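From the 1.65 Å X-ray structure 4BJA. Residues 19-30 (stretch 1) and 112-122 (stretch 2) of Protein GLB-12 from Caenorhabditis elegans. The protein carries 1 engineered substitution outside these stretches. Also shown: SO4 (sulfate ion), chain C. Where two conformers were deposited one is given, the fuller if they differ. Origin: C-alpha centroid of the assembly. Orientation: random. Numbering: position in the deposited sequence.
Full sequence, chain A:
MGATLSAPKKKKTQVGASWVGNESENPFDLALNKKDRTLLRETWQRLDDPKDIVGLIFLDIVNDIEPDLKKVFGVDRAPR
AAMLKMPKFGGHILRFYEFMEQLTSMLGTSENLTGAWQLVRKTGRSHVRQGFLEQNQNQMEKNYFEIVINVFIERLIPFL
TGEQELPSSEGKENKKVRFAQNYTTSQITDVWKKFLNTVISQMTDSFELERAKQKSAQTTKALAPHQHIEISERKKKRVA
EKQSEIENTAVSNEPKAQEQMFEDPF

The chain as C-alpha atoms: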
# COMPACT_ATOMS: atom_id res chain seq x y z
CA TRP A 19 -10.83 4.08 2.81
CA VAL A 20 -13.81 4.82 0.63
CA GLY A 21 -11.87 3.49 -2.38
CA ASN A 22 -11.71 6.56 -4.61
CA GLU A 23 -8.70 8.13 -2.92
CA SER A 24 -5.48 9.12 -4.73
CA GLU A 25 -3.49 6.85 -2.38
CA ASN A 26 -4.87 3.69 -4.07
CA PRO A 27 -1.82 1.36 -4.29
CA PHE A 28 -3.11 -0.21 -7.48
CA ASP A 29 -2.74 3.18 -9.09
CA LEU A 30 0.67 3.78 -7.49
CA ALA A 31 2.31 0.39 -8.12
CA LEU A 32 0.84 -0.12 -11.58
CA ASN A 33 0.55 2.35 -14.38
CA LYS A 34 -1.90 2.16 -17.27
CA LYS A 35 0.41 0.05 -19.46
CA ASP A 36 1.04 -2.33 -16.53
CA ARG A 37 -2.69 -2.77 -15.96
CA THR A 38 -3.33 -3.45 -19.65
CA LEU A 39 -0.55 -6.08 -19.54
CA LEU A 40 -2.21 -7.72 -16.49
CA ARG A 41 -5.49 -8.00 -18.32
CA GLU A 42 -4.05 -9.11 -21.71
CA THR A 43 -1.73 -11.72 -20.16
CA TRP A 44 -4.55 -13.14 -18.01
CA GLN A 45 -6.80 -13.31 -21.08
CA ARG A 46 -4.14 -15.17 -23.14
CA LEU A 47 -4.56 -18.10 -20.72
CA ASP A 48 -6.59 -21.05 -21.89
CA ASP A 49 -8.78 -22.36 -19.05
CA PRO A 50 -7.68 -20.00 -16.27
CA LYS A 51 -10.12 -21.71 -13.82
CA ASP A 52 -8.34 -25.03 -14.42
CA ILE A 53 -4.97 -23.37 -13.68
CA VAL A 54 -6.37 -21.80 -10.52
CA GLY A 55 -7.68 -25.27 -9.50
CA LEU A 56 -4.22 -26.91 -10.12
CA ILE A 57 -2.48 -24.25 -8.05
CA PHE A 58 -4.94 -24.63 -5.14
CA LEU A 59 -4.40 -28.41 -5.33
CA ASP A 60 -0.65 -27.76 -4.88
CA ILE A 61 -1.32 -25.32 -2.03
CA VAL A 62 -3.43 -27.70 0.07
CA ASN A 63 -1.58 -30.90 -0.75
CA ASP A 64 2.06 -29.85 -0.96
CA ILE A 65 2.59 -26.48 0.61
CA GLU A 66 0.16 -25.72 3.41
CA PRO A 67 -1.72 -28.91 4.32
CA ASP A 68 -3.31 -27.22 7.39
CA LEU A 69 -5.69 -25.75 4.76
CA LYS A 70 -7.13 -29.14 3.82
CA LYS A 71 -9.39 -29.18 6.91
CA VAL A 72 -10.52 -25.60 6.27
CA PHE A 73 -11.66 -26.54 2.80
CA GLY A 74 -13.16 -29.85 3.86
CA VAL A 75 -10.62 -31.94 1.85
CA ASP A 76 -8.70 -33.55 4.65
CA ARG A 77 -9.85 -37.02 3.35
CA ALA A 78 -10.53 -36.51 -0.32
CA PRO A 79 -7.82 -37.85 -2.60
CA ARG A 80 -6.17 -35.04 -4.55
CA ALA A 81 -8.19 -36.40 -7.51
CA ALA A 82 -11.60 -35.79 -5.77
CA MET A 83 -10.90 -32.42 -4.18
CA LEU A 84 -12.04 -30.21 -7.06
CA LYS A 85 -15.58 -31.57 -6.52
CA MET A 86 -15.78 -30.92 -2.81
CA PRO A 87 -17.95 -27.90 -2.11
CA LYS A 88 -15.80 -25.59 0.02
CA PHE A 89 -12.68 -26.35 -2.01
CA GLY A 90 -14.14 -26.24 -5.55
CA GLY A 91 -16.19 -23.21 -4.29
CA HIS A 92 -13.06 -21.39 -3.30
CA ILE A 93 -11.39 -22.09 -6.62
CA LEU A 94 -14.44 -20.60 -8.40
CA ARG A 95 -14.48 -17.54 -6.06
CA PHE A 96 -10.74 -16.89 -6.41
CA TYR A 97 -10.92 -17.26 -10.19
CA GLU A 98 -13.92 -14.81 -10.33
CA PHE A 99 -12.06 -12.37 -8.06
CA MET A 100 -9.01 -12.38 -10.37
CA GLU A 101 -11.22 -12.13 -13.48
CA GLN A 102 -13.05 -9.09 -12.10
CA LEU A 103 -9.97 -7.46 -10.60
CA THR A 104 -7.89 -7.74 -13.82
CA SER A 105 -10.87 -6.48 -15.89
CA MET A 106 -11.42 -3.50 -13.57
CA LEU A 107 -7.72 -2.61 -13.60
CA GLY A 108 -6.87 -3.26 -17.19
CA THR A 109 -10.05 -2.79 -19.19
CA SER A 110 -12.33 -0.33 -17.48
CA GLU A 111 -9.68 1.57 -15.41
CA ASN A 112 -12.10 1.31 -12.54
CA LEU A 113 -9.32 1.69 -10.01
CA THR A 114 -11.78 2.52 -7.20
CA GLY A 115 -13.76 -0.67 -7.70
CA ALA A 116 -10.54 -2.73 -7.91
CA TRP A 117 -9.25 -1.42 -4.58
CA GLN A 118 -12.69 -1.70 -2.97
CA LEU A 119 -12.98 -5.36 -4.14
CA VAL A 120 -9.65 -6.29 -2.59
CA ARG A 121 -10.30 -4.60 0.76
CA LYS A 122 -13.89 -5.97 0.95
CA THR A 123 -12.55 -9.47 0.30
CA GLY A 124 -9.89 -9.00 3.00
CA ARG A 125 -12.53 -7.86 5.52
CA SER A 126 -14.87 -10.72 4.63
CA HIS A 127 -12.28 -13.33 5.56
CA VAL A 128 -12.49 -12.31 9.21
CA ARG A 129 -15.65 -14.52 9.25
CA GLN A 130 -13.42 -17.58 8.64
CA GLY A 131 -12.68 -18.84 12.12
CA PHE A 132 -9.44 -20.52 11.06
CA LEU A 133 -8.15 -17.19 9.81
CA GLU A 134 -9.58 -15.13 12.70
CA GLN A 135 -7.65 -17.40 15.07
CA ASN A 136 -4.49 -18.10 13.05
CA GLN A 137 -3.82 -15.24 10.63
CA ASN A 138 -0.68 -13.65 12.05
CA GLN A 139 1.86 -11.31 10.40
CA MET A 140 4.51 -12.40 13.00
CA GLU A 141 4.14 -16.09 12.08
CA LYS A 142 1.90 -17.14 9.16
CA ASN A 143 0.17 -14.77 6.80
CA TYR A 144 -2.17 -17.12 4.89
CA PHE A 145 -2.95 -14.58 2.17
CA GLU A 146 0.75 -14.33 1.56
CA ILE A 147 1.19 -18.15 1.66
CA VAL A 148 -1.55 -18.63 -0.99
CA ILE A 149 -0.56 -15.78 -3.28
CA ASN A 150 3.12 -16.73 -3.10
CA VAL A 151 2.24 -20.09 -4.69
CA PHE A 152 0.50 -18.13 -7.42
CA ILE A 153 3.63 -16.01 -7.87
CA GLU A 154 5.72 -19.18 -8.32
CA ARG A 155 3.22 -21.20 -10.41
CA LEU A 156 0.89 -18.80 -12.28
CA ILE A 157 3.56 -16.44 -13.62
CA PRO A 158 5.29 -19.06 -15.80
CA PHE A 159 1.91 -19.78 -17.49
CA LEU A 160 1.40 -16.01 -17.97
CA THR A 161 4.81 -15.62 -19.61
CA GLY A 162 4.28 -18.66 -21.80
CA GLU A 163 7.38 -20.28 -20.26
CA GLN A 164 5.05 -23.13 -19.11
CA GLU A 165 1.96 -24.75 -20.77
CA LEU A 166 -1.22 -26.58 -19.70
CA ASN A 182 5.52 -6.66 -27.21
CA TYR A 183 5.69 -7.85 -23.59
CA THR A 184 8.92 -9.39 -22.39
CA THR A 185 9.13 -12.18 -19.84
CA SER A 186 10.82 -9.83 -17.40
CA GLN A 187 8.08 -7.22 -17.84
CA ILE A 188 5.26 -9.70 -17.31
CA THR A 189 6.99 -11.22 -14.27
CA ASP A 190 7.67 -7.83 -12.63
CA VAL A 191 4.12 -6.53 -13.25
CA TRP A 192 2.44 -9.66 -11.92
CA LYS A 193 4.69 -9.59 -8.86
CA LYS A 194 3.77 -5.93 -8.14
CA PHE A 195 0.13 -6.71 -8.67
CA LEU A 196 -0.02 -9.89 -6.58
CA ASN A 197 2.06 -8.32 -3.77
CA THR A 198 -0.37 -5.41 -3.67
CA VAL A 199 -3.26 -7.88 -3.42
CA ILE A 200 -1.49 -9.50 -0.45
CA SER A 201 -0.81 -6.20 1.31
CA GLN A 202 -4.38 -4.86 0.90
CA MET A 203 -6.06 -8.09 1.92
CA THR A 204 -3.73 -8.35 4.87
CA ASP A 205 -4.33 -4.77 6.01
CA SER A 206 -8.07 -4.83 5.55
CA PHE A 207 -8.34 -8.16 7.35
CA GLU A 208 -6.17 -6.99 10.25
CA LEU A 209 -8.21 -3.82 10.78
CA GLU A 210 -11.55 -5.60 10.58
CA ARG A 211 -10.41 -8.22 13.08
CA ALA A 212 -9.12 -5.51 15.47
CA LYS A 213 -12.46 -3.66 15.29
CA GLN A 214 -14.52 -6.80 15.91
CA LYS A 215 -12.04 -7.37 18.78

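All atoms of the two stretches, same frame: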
# COMPACT_ATOMS: atom_id res chain seq x y z
N TRP A 19 -10.88 3.51 4.19
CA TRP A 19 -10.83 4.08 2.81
C TRP A 19 -12.15 3.88 2.14
O TRP A 19 -12.71 2.77 2.15
CB TRP A 19 -9.81 3.36 1.93
CG TRP A 19 -8.43 3.36 2.50
CD1 TRP A 19 -7.79 2.31 3.09
CD2 TRP A 19 -7.52 4.46 2.51
NE1 TRP A 19 -6.53 2.69 3.49
CE2 TRP A 19 -6.34 4.01 3.14
CE3 TRP A 19 -7.57 5.78 2.03
CZ2 TRP A 19 -5.21 4.83 3.32
CZ3 TRP A 19 -6.46 6.60 2.22
CH2 TRP A 19 -5.29 6.12 2.84
N VAL A 20 -12.62 4.93 1.48
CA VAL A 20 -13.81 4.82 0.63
C VAL A 20 -13.50 3.96 -0.58
O VAL A 20 -14.31 3.09 -0.95
CB VAL A 20 -14.28 6.22 0.20
CG1 VAL A 20 -15.34 6.14 -0.89
CG2 VAL A 20 -14.80 6.96 1.42
N GLY A 21 -12.31 4.18 -1.16
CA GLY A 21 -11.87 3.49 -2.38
C GLY A 21 -11.47 4.40 -3.54
O GLY A 21 -10.71 3.99 -4.45
N ASN A 22 -11.99 5.63 -3.53
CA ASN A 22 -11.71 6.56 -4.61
C ASN A 22 -10.53 7.47 -4.36
O ASN A 22 -10.23 8.33 -5.19
CB ASN A 22 -12.97 7.40 -4.96
CG ASN A 22 -13.40 8.28 -3.83
OD1 ASN A 22 -12.93 8.17 -2.70
ND2 ASN A 22 -14.33 9.20 -4.15
N GLU A 23 -9.80 7.23 -3.27
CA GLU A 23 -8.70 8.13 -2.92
C GLU A 23 -7.48 8.03 -3.87
O GLU A 23 -7.24 7.01 -4.50
CB GLU A 23 -8.24 7.84 -1.47
CG GLU A 23 -9.29 8.18 -0.35
CD GLU A 23 -10.26 7.04 0.00
OE1 GLU A 23 -10.36 6.07 -0.79
OE2 GLU A 23 -10.92 7.13 1.09
N SER A 24 -6.69 9.10 -3.90
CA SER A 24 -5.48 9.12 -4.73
C SER A 24 -4.38 8.20 -4.19
O SER A 24 -3.40 7.94 -4.88
CB SER A 24 -4.94 10.57 -4.86
OG SER A 24 -4.71 11.10 -3.58
N GLU A 25 -4.54 7.66 -2.98
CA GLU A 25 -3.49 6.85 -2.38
C GLU A 25 -3.65 5.38 -2.75
O GLU A 25 -2.93 4.53 -2.24
CB GLU A 25 -3.47 7.01 -0.86
CG GLU A 25 -3.17 8.45 -0.45
CD GLU A 25 -4.42 9.30 -0.21
OE1 GLU A 25 -5.49 8.96 -0.66
OE2 GLU A 25 -4.31 10.34 0.44
N ASN A 26 -4.56 5.10 -3.66
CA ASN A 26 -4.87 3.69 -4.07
C ASN A 26 -3.58 3.00 -4.57
O ASN A 26 -3.01 3.44 -5.54
CB ASN A 26 -5.85 3.83 -5.25
CG ASN A 26 -6.35 2.54 -5.79
OD1 ASN A 26 -5.69 1.48 -5.72
ND2 ASN A 26 -7.52 2.60 -6.40
N PRO A 27 -3.13 1.91 -3.92
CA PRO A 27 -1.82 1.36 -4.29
C PRO A 27 -1.84 0.71 -5.66
O PRO A 27 -0.81 0.55 -6.25
CB PRO A 27 -1.52 0.34 -3.19
CG PRO A 27 -2.90 -0.08 -2.70
CD PRO A 27 -3.71 1.23 -2.76
N PHE A 28 -3.03 0.35 -6.15
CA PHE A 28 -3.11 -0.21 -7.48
C PHE A 28 -2.88 0.87 -8.53
O PHE A 28 -2.53 0.58 -9.67
CB PHE A 28 -4.46 -0.92 -7.71
CG PHE A 28 -4.61 -2.14 -6.90
CD1 PHE A 28 -3.97 -3.30 -7.30
CD2 PHE A 28 -5.33 -2.12 -5.70
CE1 PHE A 28 -4.06 -4.46 -6.51
CE2 PHE A 28 -5.43 -3.26 -4.90
CZ PHE A 28 -4.79 -4.44 -5.33
N ASP A 29 -3.11 2.12 -8.16
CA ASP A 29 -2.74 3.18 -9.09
C ASP A 29 -1.30 3.56 -8.93
O ASP A 29 -0.70 4.04 -9.88
CB ASP A 29 -3.69 4.38 -8.92
CG ASP A 29 -3.49 5.43 -10.02
OD1 ASP A 29 -3.08 5.09 -11.16
OD2 ASP A 29 -3.71 6.62 -9.73
N LEU A 30 -0.73 3.40 -7.73
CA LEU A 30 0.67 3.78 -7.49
C LEU A 30 1.71 2.76 -7.95
O LEU A 30 2.77 3.12 -8.49
CB LEU A 30 0.86 4.09 -6.00
CG LEU A 30 -0.09 5.17 -5.46
CD1 LEU A 30 0.23 5.38 -3.99
CD2 LEU A 30 0.00 6.49 -6.25
N ASN A 112 -11.30 1.07 -13.71
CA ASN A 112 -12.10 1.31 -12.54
C ASN A 112 -11.20 0.98 -11.34
O ASN A 112 -11.28 -0.09 -10.73
CB ASN A 112 -13.35 0.44 -12.57
CG ASN A 112 -14.22 0.64 -11.38
OD1 ASN A 112 -13.93 1.49 -10.50
ND2 ASN A 112 -15.33 -0.13 -11.31
N LEU A 113 -10.34 1.93 -11.03
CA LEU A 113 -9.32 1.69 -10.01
C LEU A 113 -9.98 1.69 -8.61
O LEU A 113 -9.56 0.94 -7.72
CB LEU A 113 -8.16 2.69 -10.17
CG LEU A 113 -7.57 2.78 -11.59
CD1 LEU A 113 -6.22 3.48 -11.61
CD2 LEU A 113 -7.43 1.37 -12.28
N THR A 114 -11.02 2.50 -8.43
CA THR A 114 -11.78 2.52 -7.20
C THR A 114 -12.41 1.17 -6.92
O THR A 114 -12.23 0.62 -5.84
CB THR A 114 -12.89 3.61 -7.27
OG1 THR A 114 -12.22 4.88 -7.26
CG2 THR A 114 -13.82 3.53 -6.08
N GLY A 115 -13.10 0.62 -7.91
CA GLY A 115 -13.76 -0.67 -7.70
C GLY A 115 -12.75 -1.79 -7.46
O GLY A 115 -13.00 -2.69 -6.70
N ALA A 116 -11.59 -1.69 -8.09
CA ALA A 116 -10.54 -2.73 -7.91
C ALA A 116 -10.06 -2.70 -6.46
O ALA A 116 -10.00 -3.75 -5.78
CB ALA A 116 -9.40 -2.49 -8.84
N TRP A 117 -9.71 -1.51 -5.97
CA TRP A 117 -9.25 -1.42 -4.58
C TRP A 117 -10.34 -1.82 -3.60
O TRP A 117 -10.11 -2.55 -2.61
CB TRP A 117 -8.72 0.02 -4.35
CG TRP A 117 -7.94 0.21 -3.10
CD1 TRP A 117 -7.24 -0.75 -2.35
CD2 TRP A 117 -7.71 1.45 -2.46
NE1 TRP A 117 -6.61 -0.13 -1.29
CE2 TRP A 117 -6.91 1.22 -1.32
CE3 TRP A 117 -8.13 2.77 -2.74
CZ2 TRP A 117 -6.48 2.25 -0.47
CZ3 TRP A 117 -7.71 3.80 -1.87
CH2 TRP A 117 -6.90 3.53 -0.76
N GLN A 118 -11.57 -1.35 -3.86
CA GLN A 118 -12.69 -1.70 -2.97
C GLN A 118 -12.91 -3.23 -2.90
O GLN A 118 -13.19 -3.76 -1.82
CB GLN A 118 -13.99 -1.07 -3.44
CG GLN A 118 -14.06 0.46 -3.16
CD GLN A 118 -15.27 1.10 -3.85
OE1 GLN A 118 -15.83 0.53 -4.79
NE2 GLN A 118 -15.66 2.27 -3.39
N LEU A 119 -12.83 -3.88 -4.05
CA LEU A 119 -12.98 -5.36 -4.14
C LEU A 119 -11.95 -6.04 -3.26
O LEU A 119 -12.27 -6.94 -2.46
CB LEU A 119 -12.88 -5.83 -5.60
CG LEU A 119 -12.85 -7.38 -5.77
CD1 LEU A 119 -14.13 -8.04 -5.26
CD2 LEU A 119 -12.64 -7.76 -7.23
N VAL A 120 -10.71 -5.59 -3.36
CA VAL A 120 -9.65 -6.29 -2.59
C VAL A 120 -9.83 -6.07 -1.08
O VAL A 120 -9.77 -7.02 -0.30
CB VAL A 120 -8.26 -5.84 -3.05
CG1 VAL A 120 -7.18 -6.48 -2.18
CG2 VAL A 120 -8.05 -6.15 -4.54
N ARG A 121 -10.13 -4.84 -0.66
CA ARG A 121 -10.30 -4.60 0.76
C ARG A 121 -11.57 -5.28 1.30
O ARG A 121 -11.54 -5.78 2.41
CB ARG A 121 -10.24 -3.10 1.03
CG ARG A 121 -8.83 -2.57 0.73
CD ARG A 121 -8.49 -1.27 1.37
NE ARG A 121 -8.51 -1.29 2.83
CZ ARG A 121 -7.44 -1.22 3.62
NH1 ARG A 121 -6.18 -1.23 3.16
NH2 ARG A 121 -7.64 -1.16 4.93
N LYS A 122 -12.64 -5.34 0.52
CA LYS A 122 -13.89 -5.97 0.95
C LYS A 122 -13.66 -7.46 1.15
O LYS A 122 -14.22 -8.09 2.07
CB LYS A 122 -15.01 -5.78 -0.10
CG LYS A 122 -16.30 -6.47 0.33
CD LYS A 122 -17.48 -6.15 -0.55
CE LYS A 122 -18.77 -6.84 0.01
NZ LYS A 122 -19.97 -6.46 -0.75
S SO4 C . -11.17 -0.58 4.84
O1 SO4 C . -10.15 -0.27 5.85
O2 SO4 C . -11.00 -1.99 4.51
O3 SO4 C . -12.49 -0.33 5.38
O4 SO4 C . -10.99 0.23 3.62

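Which polar interactions tie the loop of stretch 1 to the helix of stretch 2? The best-formed is donated by Gln118, whose NE2 lies 2.9 Å from Val20 O with a nearly straight N-H...O angle of 166°. Its CA-to-CB bond points sideways, but the extended side chain brings the amide to the loop. Asn26 makes a second, weak bond: ND2 lies 2.9 Å from Leu113 O, and the angle of 146° is more bent. Leu113 O also accepts the helical bond from Trp117 N, at 3.0 Å. The other end of the same Asn26 side chain caps its own helix, with OD1 accepting from Phe28 N at 2.9 Å, so one amide both caps a helix and reaches across to another.

How does the loop come so close at Gly21? Gly21 O sits 3.3 Å from Thr114 OG1, from which it accepts a weak hydrogen bond, and also 3.3 Å from Thr114 CA, in a CA-H...O contact. The backbone angles of Gly21 (124/-23) themselves call for glycine, since a CB would jam against the carbonyl O of Val20. An ideal Gly21 CB would also clash with Gln118 CG, at 2.4 Å. Within the loop, the Glu23 carboxylate accepts from two successive backbone amides, Val20 N to OE2 at 2.8 Å and Gly21 N to OE1 at 2.7 Å, bracing this segment.

What does the sulfate add? Probably carried over from the crystallisation liquor, it lies beside Arg121, which donates from NH2 to O1 of the sulfate at 2.8 Å and from NE to its O2 at 3.1 Å. Trp19 N adds a weak bond to sulfate O4 at 3.3 Å. Trp19 CD1 also lies over a face of the Arg121 guanidinium, 3.6 Å from CZ.

Where is the centre of the packing? It is Trp117, which has 167 Å² covered by stretch 1, the largest share of any residue here. Asn26 CA and Pro27 CD lie over one face of its indole in CH-pi contacts, each 3.7 Å from a centroid: Asn26 CA from that of the six-membered ring of Trp117, Pro27 CD from that of the five-membered ring. Gly21 O approaches the ring edge, 3.3 Å from Trp117 CE3. Trp19 packs obliquely, its CD2 3.5 Å from Trp117 CH2 and the planes at 41°. Farther along, Phe28 turns its ring edge to Trp117, with CE2 4.0 Å from Trp117 CD1, and sets CZ 3.8 Å from Val120 CG2, extending the apolar contact.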